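Local coordinates for MFP2b (Ascaris suum, PDB 2BJR), which probably enhances the polymerisation of major sperm protein during the amoeboid motility of nematode sperm, and binds a zinc ion, at residues Gly90-Arg101 / Leu157-Lys168. Sequence-based numbering, arbitrary orientation.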
ATOM      1  N   GLY A  90     -16.936  -9.287  13.803  1.00 28.86           N
ATOM      2  CA  GLY A  90     -16.641  -9.593  15.198  1.00 27.21           C
ATOM      3  C   GLY A  90     -15.203  -9.366  15.627  1.00 25.96           C
ATOM      4  O   GLY A  90     -14.843  -9.610  16.775  1.00 26.70           O
ATOM      5  N   TYR A  91     -14.375  -8.855  14.709  1.00 25.02           N
ATOM      6  CA  TYR A  91     -12.968  -8.599  15.026  1.00 24.36           C
ATOM      7  C   TYR A  91     -12.413  -7.512  14.126  1.00 22.66           C
ATOM      8  O   TYR A  91     -12.971  -7.186  13.068  1.00 24.05           O
ATOM      9  CB  TYR A  91     -12.099  -9.888  14.856  1.00 24.74           C
ATOM     10  CG  TYR A  91     -12.022 -10.393  13.457  1.00 25.24           C
ATOM     11  CD1 TYR A  91     -10.958 -10.055  12.610  1.00 24.65           C
ATOM     12  CD2 TYR A  91     -12.987 -11.236  12.953  1.00 25.21           C
ATOM     13  CE1 TYR A  91     -10.917 -10.508  11.299  1.00 23.92           C
ATOM     14  CE2 TYR A  91     -12.926 -11.705  11.644  1.00 26.77           C
ATOM     15  CZ  TYR A  91     -11.897 -11.333  10.821  1.00 22.45           C
ATOM     16  OH  TYR A  91     -11.878 -11.772   9.526  1.00 25.01           O
ATOM     17  N   TRP A  92     -11.307  -6.955  14.568  1.00 22.84           N
ATOM     18  CA  TRP A  92     -10.433  -6.126  13.710  1.00 22.25           C
ATOM     19  C   TRP A  92      -8.990  -6.471  14.055  1.00 21.32           C
ATOM     20  O   TRP A  92      -8.696  -7.017  15.122  1.00 20.83           O
ATOM     21  CB  TRP A  92     -10.668  -4.609  13.914  1.00 22.15           C
ATOM     22  CG  TRP A  92     -10.605  -4.108  15.355  1.00 22.90           C
ATOM     23  CD1 TRP A  92     -11.605  -4.190  16.307  1.00 25.27           C
ATOM     24  CD2 TRP A  92      -9.545  -3.377  15.976  1.00 24.75           C
ATOM     25  NE1 TRP A  92     -11.198  -3.607  17.475  1.00 25.18           N
ATOM     26  CE2 TRP A  92      -9.947  -3.087  17.306  1.00 26.06           C
ATOM     27  CE3 TRP A  92      -8.287  -2.953  15.562  1.00 27.38           C
ATOM     28  CZ2 TRP A  92      -9.131  -2.408  18.208  1.00 27.60           C
ATOM     29  CZ3 TRP A  92      -7.490  -2.250  16.456  1.00 27.94           C
ATOM     30  CH2 TRP A  92      -7.912  -1.998  17.765  1.00 28.59           C
ATOM     31  N   TYR A  93      -8.095  -6.217  13.105  1.00 20.94           N
ATOM     32  CA  TYR A  93      -6.686  -6.575  13.264  1.00 20.15           C
ATOM     33  C   TYR A  93      -5.876  -5.423  13.833  1.00 20.90           C
ATOM     34  O   TYR A  93      -6.038  -4.251  13.440  1.00 18.30           O
ATOM     35  CB  TYR A  93      -6.119  -7.000  11.924  1.00 19.21           C
ATOM     36  CG  TYR A  93      -6.641  -8.319  11.395  1.00 19.67           C
ATOM     37  CD1 TYR A  93      -6.939  -8.479  10.044  1.00 21.04           C
ATOM     38  CD2 TYR A  93      -6.777  -9.435  12.226  1.00 20.75           C
ATOM     39  CE1 TYR A  93      -7.363  -9.684   9.542  1.00 19.90           C
ATOM     40  CE2 TYR A  93      -7.202 -10.655  11.704  1.00 19.12           C
ATOM     41  CZ  TYR A  93      -7.491 -10.764  10.385  1.00 18.76           C
ATOM     42  OH  TYR A  93      -7.931 -11.969   9.865  1.00 20.00           O
ATOM     43  N   ASN A  94      -5.057  -5.749  14.808  1.00 20.90           N
ATOM     44  CA  ASN A  94      -4.179  -4.793  15.462  1.00 21.70           C
ATOM     45  C   ASN A  94      -2.770  -5.368  15.490  1.00 21.95           C
ATOM     46  O   ASN A  94      -2.566  -6.482  15.971  1.00 21.82           O
ATOM     47  CB  ASN A  94      -4.683  -4.548  16.883  1.00 23.11           C
ATOM     48  CG  ASN A  94      -4.004  -3.377  17.566  1.00 25.91           C
ATOM     49  OD1 ASN A  94      -3.350  -2.553  16.928  1.00 27.42           O
ATOM     50  ND2 ASN A  94      -4.152  -3.303  18.877  1.00 24.13           N
ATOM     51  N   TRP A  95      -1.790  -4.624  14.991  1.00 20.41           N
ATOM     52  CA  TRP A  95      -0.410  -5.114  14.988  1.00 20.59           C
ATOM     53  C   TRP A  95       0.244  -4.784  16.300  1.00 20.82           C
ATOM     54  O   TRP A  95       0.281  -3.633  16.688  1.00 22.24           O
ATOM     55  CB  TRP A  95       0.397  -4.498  13.828  1.00 20.04           C
ATOM     56  CG  TRP A  95      -0.001  -4.902  12.461  1.00 20.19           C
ATOM     57  CD1 TRP A  95      -1.005  -4.411  11.725  1.00 19.93           C
ATOM     58  CD2 TRP A  95       0.637  -5.912  11.634  1.00 18.01           C
ATOM     59  NE1 TRP A  95      -1.077  -5.052  10.510  1.00 20.74           N
ATOM     60  CE2 TRP A  95      -0.063  -5.955  10.415  1.00 19.11           C
ATOM     61  CE3 TRP A  95       1.693  -6.795  11.830  1.00 18.39           C
ATOM     62  CZ2 TRP A  95       0.280  -6.813   9.377  1.00 19.30           C
ATOM     63  CZ3 TRP A  95       2.057  -7.631  10.802  1.00 18.14           C
ATOM     64  CH2 TRP A  95       1.347  -7.644   9.590  1.00 18.65           C
ATOM     65  N   ILE A  96       0.774  -5.778  17.010  1.00 19.77           N
ATOM     66  CA  ILE A  96       1.420  -5.571  18.291  1.00 21.04           C
ATOM     67  C   ILE A  96       2.853  -6.047  18.267  1.00 22.42           C
ATOM     68  O   ILE A  96       3.226  -6.863  17.428  1.00 20.74           O
ATOM     69  CB  ILE A  96       0.666  -6.316  19.418  1.00 21.33           C
ATOM     70  CG1 ILE A  96       0.778  -7.856  19.213  1.00 21.93           C
ATOM     71  CG2 ILE A  96      -0.742  -5.882  19.430  1.00 21.62           C
ATOM     72  CD1 ILE A  96       0.248  -8.653  20.382  1.00 25.98           C
ATOM     73  N   LYS A  97       3.647  -5.600  19.236  1.00 22.86           N
ATOM     74  CA  LYS A  97       4.993  -6.110  19.387  1.00 23.79           C
ATOM     75  C   LYS A  97       4.917  -7.549  19.854  1.00 23.73           C
ATOM     76  O   LYS A  97       4.091  -7.906  20.695  1.00 23.26           O
ATOM     77  CB  LYS A  97       5.792  -5.320  20.414  1.00 25.29           C
ATOM     78  CG  LYS A  97       6.174  -3.909  19.955  1.00 29.16           C
ATOM     79  CD  LYS A  97       7.170  -3.302  20.954  1.00 34.97           C
ATOM     80  CE  LYS A  97       6.832  -1.883  21.338  1.00 39.13           C
ATOM     81  NZ  LYS A  97       7.604  -1.471  22.574  1.00 42.36           N
ATOM     82  N   TYR A  98       5.820  -8.355  19.328  1.00 23.70           N
ATOM     83  CA  TYR A  98       5.867  -9.761  19.653  1.00 24.23           C
ATOM     84  C   TYR A  98       6.027  -9.907  21.185  1.00 25.75           C
ATOM     85  O   TYR A  98       5.414 -10.778  21.794  1.00 25.13           O
ATOM     86  CB  TYR A  98       7.037 -10.365  18.909  1.00 23.87           C
ATOM     87  CG  TYR A  98       7.260 -11.809  19.164  1.00 23.81           C
ATOM     88  CD1 TYR A  98       6.433 -12.771  18.570  1.00 26.14           C
ATOM     89  CD2 TYR A  98       8.269 -12.231  20.005  1.00 24.14           C
ATOM     90  CE1 TYR A  98       6.637 -14.134  18.823  1.00 25.56           C
ATOM     91  CE2 TYR A  98       8.494 -13.584  20.251  1.00 24.59           C
ATOM     92  CZ  TYR A  98       7.678 -14.531  19.666  1.00 26.33           C
ATOM     93  OH  TYR A  98       7.929 -15.891  19.877  1.00 27.14           O
ATOM     94  N   SER A  99       6.785  -9.009  21.806  1.00 26.97           N
ATOM     95  CA  SER A  99       7.012  -9.099  23.248  1.00 28.69           C
ATOM     96  C   SER A  99       5.742  -8.850  24.054  1.00 29.51           C
ATOM     97  O   SER A  99       5.682  -9.258  25.210  1.00 31.21           O
ATOM     98  CB  SER A  99       8.127  -8.143  23.702  1.00 28.37           C
ATOM     99  OG  SER A  99       7.771  -6.795  23.423  1.00 29.55           O
ATOM    100  N   ASP A 100       4.739  -8.216  23.450  1.00 29.06           N
ATOM    101  CA  ASP A 100       3.484  -7.873  24.133  1.00 30.02           C
ATOM    102  C   ASP A 100       2.383  -8.904  23.971  1.00 29.22           C
ATOM    103  O   ASP A 100       1.234  -8.643  24.397  1.00 30.40           O
ATOM    104  CB  ASP A 100       2.959  -6.513  23.636  1.00 29.98           C
ATOM    105  CG  ASP A 100       3.778  -5.343  24.157  1.00 33.48           C
ATOM    106  OD1 ASP A 100       4.428  -5.516  25.227  1.00 33.60           O
ATOM    107  OD2 ASP A 100       3.828  -4.229  23.544  1.00 35.20           O
ATOM    108  N   ARG A 101       2.676 -10.058  23.365  1.00 28.38           N
ATOM    109  CA  ARG A 101       1.606 -10.988  22.996  1.00 27.93           C
ATOM    110  C   ARG A 101       0.888 -11.569  24.229  1.00 28.13           C
ATOM    111  O   ARG A 101      -0.332 -11.723  24.211  1.00 27.13           O
ATOM    112  CB  ARG A 101       2.129 -12.104  22.087  1.00 27.99           C
ATOM    113  CG  ARG A 101       3.224 -12.993  22.684  1.00 29.07           C
ATOM    114  CD  ARG A 101       3.987 -13.804  21.603  1.00 30.30           C
ATOM    115  NE  ARG A 101       4.935 -14.762  22.163  1.00 32.80           N
ATOM    116  CZ  ARG A 101       6.093 -14.455  22.759  1.00 34.71           C
ATOM    117  NH1 ARG A 101       6.486 -13.206  22.922  1.00 34.20           N
ATOM    118  NH2 ARG A 101       6.869 -15.422  23.212  1.00 38.45           N
ATOM    119  N   LEU A 157      13.535 -11.003  18.194  1.00 20.71           N
ATOM    120  CA  LEU A 157      12.110 -10.957  17.848  1.00 21.09           C
ATOM    121  C   LEU A 157      11.290  -9.883  18.578  1.00 21.09           C
ATOM    122  O   LEU A 157      10.195  -9.576  18.165  1.00 20.95           O
ATOM    123  CB  LEU A 157      11.464 -12.322  18.163  1.00 21.60           C
ATOM    124  CG  LEU A 157      12.161 -13.498  17.481  1.00 21.68           C
ATOM    125  CD1 LEU A 157      11.317 -14.740  17.741  1.00 21.57           C
ATOM    126  CD2 LEU A 157      12.317 -13.260  15.977  1.00 21.67           C
ATOM    127  N   ALA A 158      11.814  -9.336  19.683  1.00 21.23           N
ATOM    128  CA  ALA A 158      10.998  -8.596  20.663  1.00 22.28           C
ATOM    129  C   ALA A 158      10.132  -7.473  20.109  1.00 22.21           C
ATOM    130  O   ALA A 158       8.963  -7.310  20.479  1.00 22.75           O
ATOM    131  CB  ALA A 158      11.917  -8.050  21.786  1.00 23.44           C
ATOM    132  N   ASN A 159      10.711  -6.703  19.207  1.00 22.17           N
ATOM    133  CA  ASN A 159      10.043  -5.531  18.629  1.00 22.67           C
ATOM    134  C   ASN A 159       9.451  -5.793  17.248  1.00 21.75           C
ATOM    135  O   ASN A 159       8.879  -4.888  16.636  1.00 21.97           O
ATOM    136  CB  ASN A 159      11.024  -4.377  18.514  1.00 23.92           C
ATOM    137  CG  ASN A 159      11.685  -4.011  19.847  1.00 26.57           C
ATOM    138  OD1 ASN A 159      12.895  -3.710  19.883  1.00 35.69           O
ATOM    139  ND2 ASN A 159      10.926  -4.064  20.921  1.00 30.48           N
HETATM  140  N   MSE A 160       9.577  -7.009  16.738  1.00 20.32           N
HETATM  141  CA  MSE A 160       8.879  -7.364  15.493  1.00 19.36           C
HETATM  142  C   MSE A 160       7.380  -7.378  15.777  1.00 19.69           C
HETATM  143  O   MSE A 160       6.953  -7.505  16.927  1.00 20.23           O
HETATM  144  CB  MSE A 160       9.371  -8.732  14.985  1.00 19.14           C
HETATM  145  CG  MSE A 160      10.810  -8.711  14.675  1.00 18.71           C
HETATM  146 SE   MSE A 160      11.338 -10.275  13.672  1.00 25.04          SE
HETATM  147  CE  MSE A 160      13.285 -10.031  13.742  1.00 19.03           C
ATOM    148  N   LEU A 161       6.574  -7.245  14.738  1.00 19.00           N
ATOM    149  CA  LEU A 161       5.142  -7.075  14.878  1.00 18.60           C
ATOM    150  C   LEU A 161       4.391  -8.330  14.398  1.00 18.26           C
ATOM    151  O   LEU A 161       4.705  -8.885  13.367  1.00 17.17           O
ATOM    152  CB  LEU A 161       4.690  -5.865  14.076  1.00 19.35           C
ATOM    153  CG  LEU A 161       5.435  -4.558  14.335  1.00 19.51           C
ATOM    154  CD1 LEU A 161       4.858  -3.479  13.427  1.00 22.62           C
ATOM    155  CD2 LEU A 161       5.296  -4.191  15.775  1.00 21.95           C
ATOM    156  N   ILE A 162       3.358  -8.707  15.141  1.00 19.04           N
ATOM    157  CA  ILE A 162       2.421  -9.785  14.801  1.00 18.04           C
ATOM    158  C   ILE A 162       1.004  -9.246  14.879  1.00 18.66           C
ATOM    159  O   ILE A 162       0.780  -8.154  15.456  1.00 18.82           O
ATOM    160  CB  ILE A 162       2.626 -10.993  15.735  1.00 17.99           C
ATOM    161  CG1 ILE A 162       2.345 -10.634  17.202  1.00 19.94           C
ATOM    162  CG2 ILE A 162       4.035 -11.454  15.611  1.00 17.99           C
ATOM    163  CD1 ILE A 162       2.238 -11.827  18.181  1.00 19.90           C
ATOM    164  N   ILE A 163       0.071  -9.946  14.237  1.00 18.61           N
ATOM    165  CA  ILE A 163      -1.333  -9.526  14.186  1.00 18.43           C
ATOM    166  C   ILE A 163      -2.151 -10.126  15.335  1.00 20.50           C
ATOM    167  O   ILE A 163      -2.159 -11.367  15.523  1.00 17.30           O
ATOM    168  CB  ILE A 163      -1.961  -9.920  12.857  1.00 19.59           C
ATOM    169  CG1 ILE A 163      -1.274  -9.191  11.697  1.00 23.31           C
ATOM    170  CG2 ILE A 163      -3.424  -9.636  12.848  1.00 19.16           C
ATOM    171  CD1 ILE A 163      -1.605  -9.772  10.327  1.00 25.24           C
ATOM    172  N   ALA A 164      -2.853  -9.255  16.066  1.00 20.06           N
ATOM    173  CA  ALA A 164      -3.882  -9.677  17.042  1.00 21.30           C
ATOM    174  C   ALA A 164      -5.263  -9.407  16.471  1.00 21.71           C
ATOM    175  O   ALA A 164      -5.502  -8.388  15.802  1.00 21.00           O
ATOM    176  CB  ALA A 164      -3.702  -8.913  18.367  1.00 21.25           C
ATOM    177  N   ARG A 165      -6.181 -10.345  16.680  1.00 22.03           N
ATOM    178  CA  ARG A 165      -7.592 -10.115  16.486  1.00 23.61           C
ATOM    179  C   ARG A 165      -8.167  -9.477  17.757  1.00 24.50           C
ATOM    180  O   ARG A 165      -8.073 -10.052  18.856  1.00 23.46           O
ATOM    181  CB  ARG A 165      -8.328 -11.444  16.194  1.00 24.08           C
ATOM    182  CG  ARG A 165      -7.948 -12.160  14.927  1.00 24.02           C
ATOM    183  CD  ARG A 165      -8.175 -13.693  14.975  1.00 22.47           C
ATOM    184  NE  ARG A 165      -9.553 -14.037  15.374  1.00 22.78           N
ATOM    185  CZ  ARG A 165     -10.600 -14.046  14.591  1.00 23.79           C
ATOM    186  NH1 ARG A 165     -10.511 -13.754  13.302  1.00 25.33           N
ATOM    187  NH2 ARG A 165     -11.807 -14.360  15.107  1.00 29.11           N
ATOM    188  N   GLU A 166      -8.751  -8.293  17.597  1.00 25.64           N
ATOM    189  CA  GLU A 166      -9.381  -7.572  18.689  1.00 27.32           C
ATOM    190  C   GLU A 166     -10.861  -7.864  18.596  1.00 28.28           C
ATOM    191  O   GLU A 166     -11.501  -7.573  17.587  1.00 26.71           O
ATOM    192  CB  GLU A 166      -9.145  -6.068  18.547  1.00 27.08           C
ATOM    193  CG  GLU A 166      -7.699  -5.673  18.586  1.00 29.43           C
ATOM    194  CD  GLU A 166      -7.144  -5.422  19.969  1.00 32.71           C
ATOM    195  OE1 GLU A 166      -7.879  -5.553  20.973  1.00 35.82           O
ATOM    196  OE2 GLU A 166      -5.947  -5.105  20.047  1.00 31.08           O
ATOM    197  N   LEU A 167     -11.400  -8.418  19.674  1.00 30.33           N
ATOM    198  CA  LEU A 167     -12.756  -8.937  19.698  1.00 32.67           C
ATOM    199  C   LEU A 167     -13.767  -7.952  20.305  1.00 34.23           C
ATOM    200  O   LEU A 167     -14.975  -8.195  20.225  1.00 34.74           O
ATOM    201  CB  LEU A 167     -12.779 -10.269  20.455  1.00 32.61           C
ATOM    202  CG  LEU A 167     -11.883 -11.349  19.820  1.00 34.13           C
ATOM    203  CD1 LEU A 167     -12.066 -12.714  20.505  1.00 35.59           C
ATOM    204  CD2 LEU A 167     -12.172 -11.448  18.339  1.00 34.22           C
ATOM    205  N   LYS A 168     -13.283  -6.835  20.844  1.00 35.37           N
ATOM    206  CA  LYS A 168     -14.177  -5.787  21.380  1.00 36.99           C
ATOM    207  C   LYS A 168     -13.957  -4.416  20.721  1.00 36.40           C
ATOM    208  O   LYS A 168     -12.824  -3.997  20.439  1.00 36.55           O
ATOM    209  CB  LYS A 168     -14.092  -5.686  22.917  1.00 37.97           C
ATOM    210  CG  LYS A 168     -12.686  -5.537  23.513  1.00 43.07           C
ATOM    211  CD  LYS A 168     -12.545  -6.164  24.921  1.00 48.31           C
ATOM    212  CE  LYS A 168     -11.046  -6.479  25.248  1.00 51.63           C
ATOM    213  NZ  LYS A 168     -10.599  -6.104  26.658  1.00 52.91           N
TER
HETATM  214  O   HOH W   1     -16.411 -10.330  18.830  1.00 35.47           O
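Leu157 packs CB and CD1 against CD2 and CE2 of the Tyr98 ring, with Leu157 CB 3.7 Å from Tyr98 CD2. The type I turn that starts here presents two carbonyls to the 3-10 segment: Ala158 O takes the amide of Ser99, and Met160 O that of Tyr98, at 2.8 Å from Tyr98 N. Ile162 and Ile96 form a hydrogen-bonded pair and meet through their CG1 atoms, beside Met111. On the other face Ile163 sets CG1 squarely over the six-membered ring of Trp95, 3.5 Å from its centroid, a CH-pi contact, while Ile163 CG2 reaches Tyr93 CD2. In this small three-stranded antiparallel sheet, 161-166 lies between 92-97 and 110-111, and the pair illustrates how successive residues send side chains to opposite faces: Tyr93, Trp95, Ile163 and Arg165 to one, Trp92, Asn94, Ile96, Ile162, Ala164 and Glu166 to the other. Arg165, bent at chi3 (53°), brings NH1 over the centre of the Tyr91 ring in a cation-pi contact and forms salt bridges with Asp9 and Glu110. Glu166 lies with CB over the five-membered ring of Trp92, whose indole neighbours the zinc ligand His86; the bend at chi2 (-88°) carries Glu166 OE2 to 2.8 Å from Asn94 ND2, which donates a nearly straight hydrogen bond (169°) in its own amide plane, but on the carboxylate's anti side and tilted from that plane. Lys104 adds a salt bridge to OE2. Beyond it, a water donates to both Leu167 O and Gly90 O.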